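Local coordinates for protein A6 homolog (Fowlpox virus, PDB 6BR8) that binds phospholipids through its C-terminal, mainly helical part and is probably essential for the step from immature to mature virion in poxvirus assembly, at residues A[207-212]-A[243-248]; A[167-172]-A[198-203]; A[155-160]-A[219-224]. All coordinates share one frame; numbering follows the deposited sequence.

Contact 1: residues A[207-212]-A[243-248]; sequences EYEKHK and FIQEHY. With PGV ((1R)-2-{[{[(2S)-2,3-dihydroxypropyl]oxy}(hydroxy)phosphoryl]oxy}-1-[(palmitoyloxy)methyl]ethyl (11E)-octadec-11-enoate), chain F.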
# COMPACT_ATOMS: atom_id res chain seq x y z
N GLU A 207 18.72 -6.17 1.80
CA GLU A 207 18.68 -4.72 1.69
C GLU A 207 17.98 -4.12 2.89
O GLU A 207 18.39 -3.06 3.39
CB GLU A 207 17.99 -4.29 0.39
CG GLU A 207 18.68 -4.84 -0.83
CD GLU A 207 20.06 -4.27 -0.99
OE1 GLU A 207 20.27 -3.13 -0.55
OE2 GLU A 207 20.94 -4.96 -1.54
N TYR A 208 16.94 -4.78 3.39
CA TYR A 208 16.22 -4.24 4.54
C TYR A 208 17.11 -4.22 5.78
O TYR A 208 17.15 -3.22 6.51
CB TYR A 208 14.96 -5.05 4.82
CG TYR A 208 14.20 -4.55 6.05
CD1 TYR A 208 14.37 -5.14 7.28
CD2 TYR A 208 13.34 -3.47 5.95
CE1 TYR A 208 13.65 -4.70 8.41
CE2 TYR A 208 12.63 -3.01 7.05
CZ TYR A 208 12.79 -3.62 8.29
OH TYR A 208 12.10 -3.15 9.41
N GLU A 209 17.79 -5.33 6.06
CA GLU A 209 18.66 -5.40 7.22
C GLU A 209 19.83 -4.45 7.08
O GLU A 209 20.21 -3.78 8.04
CB GLU A 209 19.14 -6.83 7.43
CG GLU A 209 18.01 -7.80 7.60
CD GLU A 209 17.19 -7.52 8.85
OE1 GLU A 209 17.77 -7.27 9.93
OE2 GLU A 209 15.95 -7.55 8.76
N LYS A 210 20.42 -4.36 5.89
CA LYS A 210 21.56 -3.48 5.75
C LYS A 210 21.21 -2.04 6.04
O LYS A 210 22.06 -1.29 6.52
CB LYS A 210 22.16 -3.56 4.35
CG LYS A 210 23.25 -4.56 4.22
CD LYS A 210 24.11 -4.29 3.00
CE LYS A 210 23.31 -4.41 1.74
NZ LYS A 210 23.77 -3.43 0.71
N HIS A 211 19.97 -1.63 5.75
CA HIS A 211 19.56 -0.24 5.70
C HIS A 211 18.50 0.06 6.72
O HIS A 211 17.85 1.12 6.65
CB HIS A 211 19.05 0.09 4.29
CG HIS A 211 20.16 0.28 3.31
ND1 HIS A 211 20.23 -0.41 2.12
CD2 HIS A 211 21.25 1.08 3.35
CE1 HIS A 211 21.31 -0.03 1.47
NE2 HIS A 211 21.95 0.88 2.19
N LYS A 212 18.30 -0.85 7.67
CA LYS A 212 17.18 -0.70 8.59
C LYS A 212 17.28 0.61 9.38
O LYS A 212 16.27 1.30 9.56
CB LYS A 212 17.12 -1.89 9.56
CG LYS A 212 15.76 -2.03 10.21
CD LYS A 212 15.88 -2.77 11.53
CE LYS A 212 14.48 -3.13 12.04
NZ LYS A 212 14.59 -4.03 13.22
N PHE A 243 7.09 -5.39 14.58
CA PHE A 243 5.86 -6.15 14.80
C PHE A 243 5.42 -6.85 13.54
O PHE A 243 5.17 -8.07 13.54
CB PHE A 243 4.76 -5.22 15.28
CG PHE A 243 3.42 -5.88 15.38
CD1 PHE A 243 2.57 -5.93 14.28
CD2 PHE A 243 3.02 -6.46 16.56
CE1 PHE A 243 1.36 -6.54 14.36
CE2 PHE A 243 1.77 -7.08 16.66
CZ PHE A 243 0.95 -7.11 15.55
N ILE A 244 5.27 -6.08 12.46
CA ILE A 244 4.95 -6.63 11.15
C ILE A 244 5.98 -7.68 10.76
O ILE A 244 5.64 -8.71 10.15
CB ILE A 244 4.83 -5.47 10.15
CG1 ILE A 244 3.56 -4.69 10.42
CG2 ILE A 244 4.86 -5.95 8.70
CD1 ILE A 244 3.34 -3.56 9.46
N GLN A 245 7.24 -7.49 11.17
CA GLN A 245 8.26 -8.49 10.84
C GLN A 245 8.01 -9.80 11.57
O GLN A 245 8.10 -10.87 10.97
CB GLN A 245 9.65 -7.98 11.17
CG GLN A 245 10.67 -9.11 10.97
CD GLN A 245 12.09 -8.70 11.20
OE1 GLN A 245 12.45 -7.52 11.08
NE2 GLN A 245 12.93 -9.67 11.53
N GLU A 246 7.68 -9.75 12.86
CA GLU A 246 7.54 -10.99 13.60
C GLU A 246 6.23 -11.70 13.28
O GLU A 246 6.19 -12.93 13.25
CB GLU A 246 7.67 -10.74 15.09
CG GLU A 246 8.97 -10.05 15.52
N HIS A 247 5.16 -10.96 13.04
CA HIS A 247 3.86 -11.60 12.86
C HIS A 247 3.43 -11.75 11.41
O HIS A 247 2.52 -12.55 11.15
CB HIS A 247 2.78 -10.85 13.63
CG HIS A 247 2.99 -10.88 15.11
ND1 HIS A 247 3.29 -9.75 15.84
CD2 HIS A 247 2.96 -11.90 16.00
CE1 HIS A 247 3.42 -10.07 17.12
NE2 HIS A 247 3.22 -11.37 17.24
N TYR A 248 4.05 -11.06 10.46
CA TYR A 248 3.59 -11.17 9.08
C TYR A 248 4.70 -11.55 8.09
O TYR A 248 4.63 -12.62 7.48
CB TYR A 248 2.91 -9.86 8.69
CG TYR A 248 1.74 -9.60 9.58
CD1 TYR A 248 0.70 -10.52 9.66
CD2 TYR A 248 1.67 -8.47 10.39
CE1 TYR A 248 -0.37 -10.32 10.49
CE2 TYR A 248 0.58 -8.25 11.23
CZ TYR A 248 -0.44 -9.19 11.28
OH TYR A 248 -1.53 -9.02 12.10
C01 PGV F . 12.11 -13.03 8.22
C02 PGV F . 12.21 -14.29 7.20
C03 PGV F . 13.43 -14.06 6.28
C04 PGV F . 16.35 -15.47 7.15
C05 PGV F . 16.15 -14.54 8.38
C06 PGV F . 17.24 -14.85 9.48
O01 PGV F . 11.01 -14.31 6.45
O02 PGV F . 11.15 -12.39 5.33
O03 PGV F . 13.37 -12.35 8.29
O04 PGV F . 14.58 -10.60 7.62
O05 PGV F . 14.88 -14.91 8.89
O06 PGV F . 17.34 -16.26 9.66
O11 PGV F . 13.67 -15.13 5.40
O12 PGV F . 15.37 -16.47 7.14
O13 PGV F . 14.89 -17.33 4.75
O14 PGV F . 13.03 -17.43 6.49
C1 PGV F . 10.95 -13.61 5.27
C2 PGV F . 10.66 -14.30 3.94
C3 PGV F . 9.85 -13.46 2.95
C4 PGV F . 10.63 -12.23 2.42
C5 PGV F . 9.73 -11.21 1.71
C6 PGV F . 9.74 -9.86 2.42
C7 PGV F . 8.52 -9.00 2.09
C8 PGV F . 8.05 -9.07 0.62
C9 PGV F . 6.77 -8.20 0.37
C10 PGV F . 6.38 -7.37 1.62
C19 PGV F . 13.46 -11.07 7.81
C20 PGV F . 12.25 -10.23 7.49
C21 PGV F . 12.63 -8.82 6.95
C22 PGV F . 11.89 -7.76 7.76
C23 PGV F . 11.07 -6.78 6.90
C24 PGV F . 10.24 -5.86 7.81
C25 PGV F . 9.14 -5.13 7.05
C26 PGV F . 8.75 -3.81 7.72
C27 PGV F . 7.96 -2.87 6.78
C28 PGV F . 6.90 -2.03 7.54
C29 PGV F . 5.87 -1.31 6.64
C30 PGV F . 4.50 -1.09 7.36
C31 PGV F . 3.74 0.21 6.96
C32 PGV F . 3.21 1.00 8.20
C33 PGV F . 3.95 2.33 8.47
C34 PGV F . 4.00 2.67 9.97
O HOH W 1 14.80 -6.49 11.87
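Tyr-208 and Gln-245 face each other across an acyl chain of the phosphatidylglycerol PGV, which runs between helix 197-210 and helix 237-249. The Tyr-208 ring is laid against the lipid, with CG anti to the backbone N (chi1 177°). PGV C23 sits over the centre of one ring face, and Tyr-208 CZ is 3.4 Å from PGV C24. The direct touch is slight: Tyr-208 CE1 lies 4.1 Å from Gln-245 OE1, oblique to the ring. Glu-209 bends at chi2, which brings its carboxylate back toward the lipid. Glu-209 OE2 comes to 3.5 Å from the ester carbonyl oxygen O04 of PGV, a close approach and no bond. Lys-212 reaches in with an extended chain. A water accepts from Lys-212 NZ at 2.8 Å and donates to Gln-245 OE1 at 2.7 Å, with a weak bond to Glu-209 OE2. Lys-212 also forms a salt bridge to Asp-242 of helix 237-249. On that helix, Gln-245 is extended, and its OE1 is 3.4 Å from PGV C22. Ile-244 CD1 is 3.4 Å from PGV C30, farther along the same chain. Between 207-212 and 243-248 the join is thus mainly the lipid and one water, with polar groups near the ester.

Contact 2: residues A[167-172]-A[198-203]; sequences ASFKTK and EMYKNI. With PGV ((1R)-2-{[{[(2S)-2,3-dihydroxypropyl]oxy}(hydroxy)phosphoryl]oxy}-1-[(palmitoyloxy)methyl]ethyl (11E)-octadec-11-enoate), chain F.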
# COMPACT_ATOMS: atom_id res chain seq x y z
N ALA A 167 21.32 0.91 -6.66
CA ALA A 167 22.65 0.58 -7.16
C ALA A 167 23.03 -0.82 -6.72
O ALA A 167 23.56 -1.61 -7.51
CB ALA A 167 23.67 1.59 -6.67
N SER A 168 22.77 -1.14 -5.46
CA SER A 168 23.09 -2.45 -4.94
C SER A 168 22.30 -3.53 -5.67
O SER A 168 22.83 -4.60 -6.01
CB SER A 168 22.80 -2.47 -3.44
OG SER A 168 22.85 -3.80 -2.96
N PHE A 169 21.03 -3.24 -5.92
CA PHE A 169 20.22 -4.12 -6.76
C PHE A 169 20.88 -4.38 -8.11
O PHE A 169 20.96 -5.53 -8.57
CB PHE A 169 18.83 -3.49 -6.92
CG PHE A 169 17.90 -4.32 -7.68
CD1 PHE A 169 17.44 -5.50 -7.13
CD2 PHE A 169 17.51 -3.97 -8.94
CE1 PHE A 169 16.58 -6.29 -7.82
CE2 PHE A 169 16.67 -4.77 -9.65
CZ PHE A 169 16.19 -5.94 -9.09
N LYS A 170 21.41 -3.34 -8.75
CA LYS A 170 21.93 -3.51 -10.09
C LYS A 170 23.17 -4.39 -10.12
O LYS A 170 23.48 -4.93 -11.18
CB LYS A 170 22.21 -2.15 -10.70
CG LYS A 170 20.96 -1.48 -11.19
CD LYS A 170 21.21 -0.09 -11.67
CE LYS A 170 19.91 0.52 -12.11
NZ LYS A 170 20.15 1.80 -12.81
N THR A 171 23.86 -4.54 -8.99
CA THR A 171 25.03 -5.41 -8.88
C THR A 171 24.67 -6.86 -8.60
O THR A 171 25.59 -7.68 -8.51
CB THR A 171 25.96 -4.94 -7.77
OG1 THR A 171 25.35 -5.27 -6.51
CG2 THR A 171 26.21 -3.45 -7.84
N LYS A 172 23.38 -7.17 -8.42
CA LYS A 172 22.92 -8.52 -8.14
C LYS A 172 22.01 -9.08 -9.22
O LYS A 172 21.75 -10.28 -9.19
CB LYS A 172 22.13 -8.58 -6.82
CG LYS A 172 22.90 -8.18 -5.58
CD LYS A 172 21.95 -7.85 -4.48
CE LYS A 172 22.66 -7.28 -3.26
NZ LYS A 172 22.25 -8.04 -2.04
N GLU A 198 13.07 -17.24 -4.06
CA GLU A 198 14.04 -17.25 -2.97
C GLU A 198 15.07 -16.13 -3.11
O GLU A 198 15.47 -15.52 -2.11
CB GLU A 198 14.74 -18.62 -2.91
CG GLU A 198 15.75 -18.80 -1.76
CD GLU A 198 16.37 -20.21 -1.72
OE1 GLU A 198 16.04 -21.02 -2.62
OE2 GLU A 198 17.20 -20.48 -0.83
N MSE A 199 15.51 -15.84 -4.33
CA MSE A 199 16.47 -14.75 -4.54
C MSE A 199 15.92 -13.34 -4.26
O MSE A 199 16.55 -12.56 -3.55
CB MSE A 199 17.01 -14.74 -5.95
CG MSE A 199 18.23 -13.85 -6.03
SE MSE A 199 18.73 -13.40 -7.85
CE MSE A 199 17.48 -11.89 -7.98
N TYR A 200 14.75 -13.01 -4.82
CA TYR A 200 14.24 -11.67 -4.62
C TYR A 200 13.90 -11.48 -3.15
O TYR A 200 14.10 -10.39 -2.60
CB TYR A 200 13.03 -11.38 -5.50
CG TYR A 200 13.43 -11.04 -6.90
CD1 TYR A 200 13.96 -9.80 -7.21
CD2 TYR A 200 13.31 -11.97 -7.92
CE1 TYR A 200 14.36 -9.49 -8.51
CE2 TYR A 200 13.69 -11.66 -9.20
CZ TYR A 200 14.21 -10.42 -9.49
OH TYR A 200 14.58 -10.09 -10.78
N LYS A 201 13.43 -12.54 -2.50
CA LYS A 201 13.15 -12.38 -1.08
C LYS A 201 14.43 -12.20 -0.27
O LYS A 201 14.45 -11.37 0.63
CB LYS A 201 12.30 -13.54 -0.56
CG LYS A 201 10.84 -13.48 -1.05
CD LYS A 201 9.97 -14.66 -0.55
CE LYS A 201 10.21 -15.94 -1.39
NZ LYS A 201 9.73 -17.23 -0.79
N ASN A 202 15.49 -12.96 -0.58
CA ASN A 202 16.77 -12.74 0.09
C ASN A 202 17.32 -11.36 -0.24
O ASN A 202 17.95 -10.72 0.61
CB ASN A 202 17.79 -13.82 -0.31
CG ASN A 202 17.76 -15.01 0.61
OD1 ASN A 202 16.87 -15.15 1.45
ND2 ASN A 202 18.74 -15.89 0.46
N ILE A 203 17.12 -10.88 -1.47
CA ILE A 203 17.55 -9.53 -1.78
C ILE A 203 16.79 -8.55 -0.92
O ILE A 203 17.37 -7.62 -0.35
CB ILE A 203 17.36 -9.23 -3.28
CG1 ILE A 203 18.40 -9.96 -4.09
CG2 ILE A 203 17.46 -7.73 -3.57
CD1 ILE A 203 18.25 -9.68 -5.51
C01 PGV F . 12.11 -13.03 8.22
C02 PGV F . 12.21 -14.29 7.20
C03 PGV F . 13.43 -14.06 6.28
C04 PGV F . 16.35 -15.47 7.15
C05 PGV F . 16.15 -14.54 8.38
C06 PGV F . 17.24 -14.85 9.48
O01 PGV F . 11.01 -14.31 6.45
O02 PGV F . 11.15 -12.39 5.33
O03 PGV F . 13.37 -12.35 8.29
O04 PGV F . 14.58 -10.60 7.62
O05 PGV F . 14.88 -14.91 8.89
O06 PGV F . 17.34 -16.26 9.66
O11 PGV F . 13.67 -15.13 5.40
O12 PGV F . 15.37 -16.47 7.14
O13 PGV F . 14.89 -17.33 4.75
O14 PGV F . 13.03 -17.43 6.49
C1 PGV F . 10.95 -13.61 5.27
C2 PGV F . 10.66 -14.30 3.94
C3 PGV F . 9.85 -13.46 2.95
C4 PGV F . 10.63 -12.23 2.42
C5 PGV F . 9.73 -11.21 1.71
C6 PGV F . 9.74 -9.86 2.42
C7 PGV F . 8.52 -9.00 2.09
C8 PGV F . 8.05 -9.07 0.62
C9 PGV F . 6.77 -8.20 0.37
C10 PGV F . 6.38 -7.37 1.62
C19 PGV F . 13.46 -11.07 7.81
C20 PGV F . 12.25 -10.23 7.49
C21 PGV F . 12.63 -8.82 6.95
C22 PGV F . 11.89 -7.76 7.76
C23 PGV F . 11.07 -6.78 6.90
C24 PGV F . 10.24 -5.86 7.81
C25 PGV F . 9.14 -5.13 7.05
C26 PGV F . 8.75 -3.81 7.72
C27 PGV F . 7.96 -2.87 6.78
C28 PGV F . 6.90 -2.03 7.54
C29 PGV F . 5.87 -1.31 6.64
C30 PGV F . 4.50 -1.09 7.36
C31 PGV F . 3.74 0.21 6.96
C32 PGV F . 3.21 1.00 8.20
C33 PGV F . 3.95 2.33 8.47
C34 PGV F . 4.00 2.67 9.97
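Ser-168 O is gripped by two donors from Thr-171. Thr-171 OG1 binds it at 2.7 Å, tilted 18° from the carbonyl plane, and Thr-171 N binds it at 3.2 Å. Both bonds close the turn that leads to Lys-172. Between the two segments the contact is apolar; farther along helix 197-210, Glu-207 takes a hydrogen bond from Ser-168 OG and a long, weak ion pair from Lys-172 NZ. A chi1 of -176° swings the Phe-169 ring toward Tyr-200. Its edge meets the edge of that ring, with Phe-169 CE1 4.0 Å from Tyr-200 CE1. The methyl CE of selenomethionine Met-199 lies over the Tyr-200 ring centre, 3.8 Å above its plane. The hydroxyl of Tyr-200 bonds to Glu-192. Ile-203 puts CG2 at the Phe-169 edge, 4.2 Å from Phe-169 CD1. The Lys-172 chain runs antiparallel alongside Ile-203, its CD 4.1 Å from Ile-203 CG1. Val-173 also packs on Tyr-200 and Ile-203. Elsewhere on helix 197-210, Lys-201 lays its CB 3.7 Å from PGV C4. The arrangement is helix-to-helix packing at the surface of a mainly helical lipid-binding fold, where one helix serves both a neighbouring helix and a bound phospholipid.

Contact 3: residues A[155-160]-A[219-224]; sequences NERLHV and VQCITD. With 6OU ([(2~{R})-1-[2-azanylethoxy(oxidanyl)phosphoryl]oxy-3-hexadecanoyloxy-propan-2-yl] (~{Z})-octadec-9-enoate), chain C.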
# COMPACT_ATOMS: atom_id res chain seq x y z
N ASN A 155 11.42 14.00 -0.06
CA ASN A 155 12.33 13.73 1.03
C ASN A 155 13.70 13.31 0.48
O ASN A 155 13.81 12.36 -0.29
CB ASN A 155 11.74 12.64 1.93
CG ASN A 155 12.43 12.55 3.25
OD1 ASN A 155 13.64 12.45 3.31
ND2 ASN A 155 11.65 12.62 4.33
N GLU A 156 14.74 14.05 0.87
CA GLU A 156 16.07 13.86 0.32
C GLU A 156 16.79 12.66 0.92
O GLU A 156 17.58 12.00 0.23
CB GLU A 156 16.90 15.12 0.55
CG GLU A 156 18.31 15.04 -0.01
CD GLU A 156 19.36 14.87 1.08
OE1 GLU A 156 18.97 14.80 2.27
OE2 GLU A 156 20.56 14.81 0.75
N ARG A 157 16.56 12.35 2.19
CA ARG A 157 17.20 11.17 2.74
C ARG A 157 16.60 9.93 2.11
O ARG A 157 17.32 8.98 1.79
CB ARG A 157 17.07 11.14 4.26
CG ARG A 157 17.78 12.28 4.98
CD ARG A 157 17.41 12.27 6.44
NE ARG A 157 17.91 11.07 7.13
CZ ARG A 157 17.36 10.56 8.23
NH1 ARG A 157 16.29 11.13 8.76
NH2 ARG A 157 17.89 9.48 8.79
N LEU A 158 15.29 9.96 1.87
CA LEU A 158 14.62 8.87 1.17
C LEU A 158 15.16 8.71 -0.24
O LEU A 158 15.33 7.59 -0.75
CB LEU A 158 13.12 9.17 1.14
CG LEU A 158 12.11 8.03 1.21
CD1 LEU A 158 12.39 7.19 2.44
CD2 LEU A 158 10.71 8.62 1.25
N HIS A 159 15.44 9.82 -0.90
CA HIS A 159 15.95 9.74 -2.27
C HIS A 159 17.34 9.13 -2.28
O HIS A 159 17.67 8.28 -3.12
CB HIS A 159 15.96 11.12 -2.91
CG HIS A 159 16.30 11.08 -4.36
ND1 HIS A 159 17.25 11.92 -4.92
CD2 HIS A 159 15.84 10.32 -5.37
CE1 HIS A 159 17.35 11.67 -6.22
NE2 HIS A 159 16.50 10.70 -6.52
N VAL A 160 18.16 9.55 -1.32
CA VAL A 160 19.48 8.97 -1.17
C VAL A 160 19.37 7.47 -0.91
O VAL A 160 19.99 6.66 -1.61
CB VAL A 160 20.25 9.69 -0.05
CG1 VAL A 160 21.54 8.97 0.25
CG2 VAL A 160 20.53 11.14 -0.50
N VAL A 219 11.58 7.36 8.51
CA VAL A 219 10.14 7.33 8.72
C VAL A 219 9.78 7.88 10.10
O VAL A 219 8.79 8.60 10.25
CB VAL A 219 9.62 5.91 8.48
CG1 VAL A 219 8.11 5.83 8.67
CG2 VAL A 219 9.99 5.51 7.05
N GLN A 220 10.59 7.59 11.12
CA GLN A 220 10.29 8.12 12.44
C GLN A 220 10.36 9.64 12.45
O GLN A 220 9.56 10.30 13.13
CB GLN A 220 11.24 7.56 13.50
CG GLN A 220 10.94 8.11 14.92
CD GLN A 220 9.70 7.46 15.51
OE1 GLN A 220 9.62 6.24 15.60
NE2 GLN A 220 8.71 8.27 15.88
N CYS A 221 11.34 10.21 11.74
CA CYS A 221 11.45 11.66 11.68
C CYS A 221 10.32 12.28 10.89
O CYS A 221 10.02 13.45 11.09
CB CYS A 221 12.79 12.08 11.07
SG CYS A 221 14.15 11.84 12.20
N ILE A 222 9.69 11.51 10.00
CA ILE A 222 8.49 12.01 9.34
C ILE A 222 7.34 12.05 10.33
O ILE A 222 6.65 13.07 10.46
CB ILE A 222 8.15 11.15 8.11
CG1 ILE A 222 9.25 11.28 7.03
CG2 ILE A 222 6.78 11.54 7.55
CD1 ILE A 222 9.03 10.33 5.82
N THR A 223 7.12 10.95 11.06
CA THR A 223 6.00 10.94 11.99
C THR A 223 6.21 11.96 13.09
O THR A 223 5.23 12.54 13.56
CB THR A 223 5.74 9.55 12.59
OG1 THR A 223 6.73 9.23 13.57
CG2 THR A 223 5.74 8.51 11.50
N ASP A 224 7.46 12.23 13.49
CA ASP A 224 7.70 13.28 14.48
C ASP A 224 7.43 14.66 13.90
O ASP A 224 6.82 15.52 14.55
CB ASP A 224 9.14 13.23 15.00
CG ASP A 224 9.44 12.02 15.88
OD1 ASP A 224 8.54 11.21 16.18
OD2 ASP A 224 10.62 11.87 16.25
C01 6OU C . 7.80 6.19 2.90
C02 6OU C . 6.98 7.37 3.44
C03 6OU C . 6.88 7.37 4.97
C04 6OU C . 5.58 8.00 5.48
C05 6OU C . 5.47 7.95 7.01
C06 6OU C . 4.03 7.85 7.51
C07 6OU C . 3.94 7.01 8.78
C08 6OU C . 2.73 7.40 9.64
C09 6OU C . 2.48 6.42 10.78
C10 6OU C . 1.16 5.67 10.60
C11 6OU C . 1.00 4.54 11.61
C12 6OU C . -0.24 4.75 12.46
C13 6OU C . -0.91 3.44 12.85
C14 6OU C . -1.18 3.41 14.34
C15 6OU C . 0.07 3.12 15.16
C16 6OU C . -0.18 1.88 15.99
O17 6OU C . -1.18 1.28 15.81
O18 6OU C . 0.73 1.44 16.95
C19 6OU C . 0.98 0.06 16.89
C20 6OU C . 0.04 -0.63 17.88
C21 6OU C . 0.56 -0.39 19.30
O22 6OU C . -0.25 0.60 19.90
O24 6OU C . -1.52 -0.65 21.75
O25 6OU C . -1.39 1.77 21.85
O26 6OU C . 0.72 0.48 22.46
C27 6OU C . 1.88 1.20 22.14
N29 6OU C . 4.19 0.85 21.37
O30 6OU C . -0.13 -2.01 17.63
C31 6OU C . 0.72 -2.69 16.74
O32 6OU C . 1.78 -3.07 17.09
C33 6OU C . 0.27 -3.03 15.32
C34 6OU C . 1.01 -2.25 14.24
C35 6OU C . 0.29 -2.34 12.91
C36 6OU C . -0.20 -0.99 12.40
C37 6OU C . 0.37 -0.69 11.02
C38 6OU C . -0.19 0.60 10.44
C39 6OU C . -0.73 0.37 9.03
C40 6OU C . -0.63 1.62 8.15
C41 6OU C . -1.58 2.50 8.39
C42 6OU C . -1.16 3.93 8.04
C43 6OU C . -0.47 4.04 6.67
C44 6OU C . 0.72 5.00 6.69
C45 6OU C . 1.93 4.50 5.89
C46 6OU C . 1.61 4.23 4.42
C47 6OU C . 2.88 3.96 3.61
C48 6OU C . 2.58 3.67 2.14
C49 6OU C . 3.77 3.05 1.41
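The start of helix 156-170 approaches the C-terminal half of helix 212-225 with Asn-155 and Ile-222 nearest in the backbone, their CA atoms 9.3 Å apart. The motif at this start is an N-cap. Asn-155 OD1 accepts from two backbone amides of the first turn, Leu-158 N at 3.3 Å and Arg-157 N at 3.1 Å. Both bonds are weak, and the one from Leu-158 is the straighter. The Asn-155 amide, with chi1 at -165°, turns its oxygen to the helix end and lays ND2 against Ile-222, 3.8 Å from Ile-222 CD1. The same ND2 bonds to Glu-151, so this polar nitrogen is satisfied beside an apolar side chain. Nearer the surface, Arg-157 bends at chi3 and brings the edge of its guanidinium to Cys-221. Arg-157 NH1 is 4.1 Å from Cys-221 SG, a packing contact, while Arg-157 NH2 bonds to Ser-217. Helix 212-225 also lines a pocket for the phosphatidylethanolamine 6OU. Val-219, Ile-222 and Thr-223 all meet one of its acyl chains. Ile-222 is shared between the two tasks: its CD1 touches both Asn-155 and 6OU C03, and CG2 lies near 6OU C05. Leu-158 CD2 comes near the end of that chain at C01. Polar bonds within helix 212-225 lie away from this touch. Gln-220 O accepts from Thr-223 OG1 and Asp-224 N on the same face of its plane. Thr-223 turns its methyl to the lipid instead, with CG2 3.6 Å from 6OU C07.

Contacts 1 and 2 share helix 197-210, and contacts 2 and 3 share helix 156-170. Helix 212-225 of contact 3 follows helix 197-210 directly in the chain. Contacts 1 and 2 have centres about 16 Å apart and touch: Glu-207 OE2 lies 2.6 Å from Ser-168 OG, a probable hydrogen bond. Both also meet PGV, contact 1 at one acyl chain and contact 2, through Lys-201, at the other. Contact 3 stands apart, its centre about 17 Å from that of contact 1 and about 23 Å from that of contact 2. It lines a 6OU site, and Ile-222 has its side chain about 10 Å from PGV.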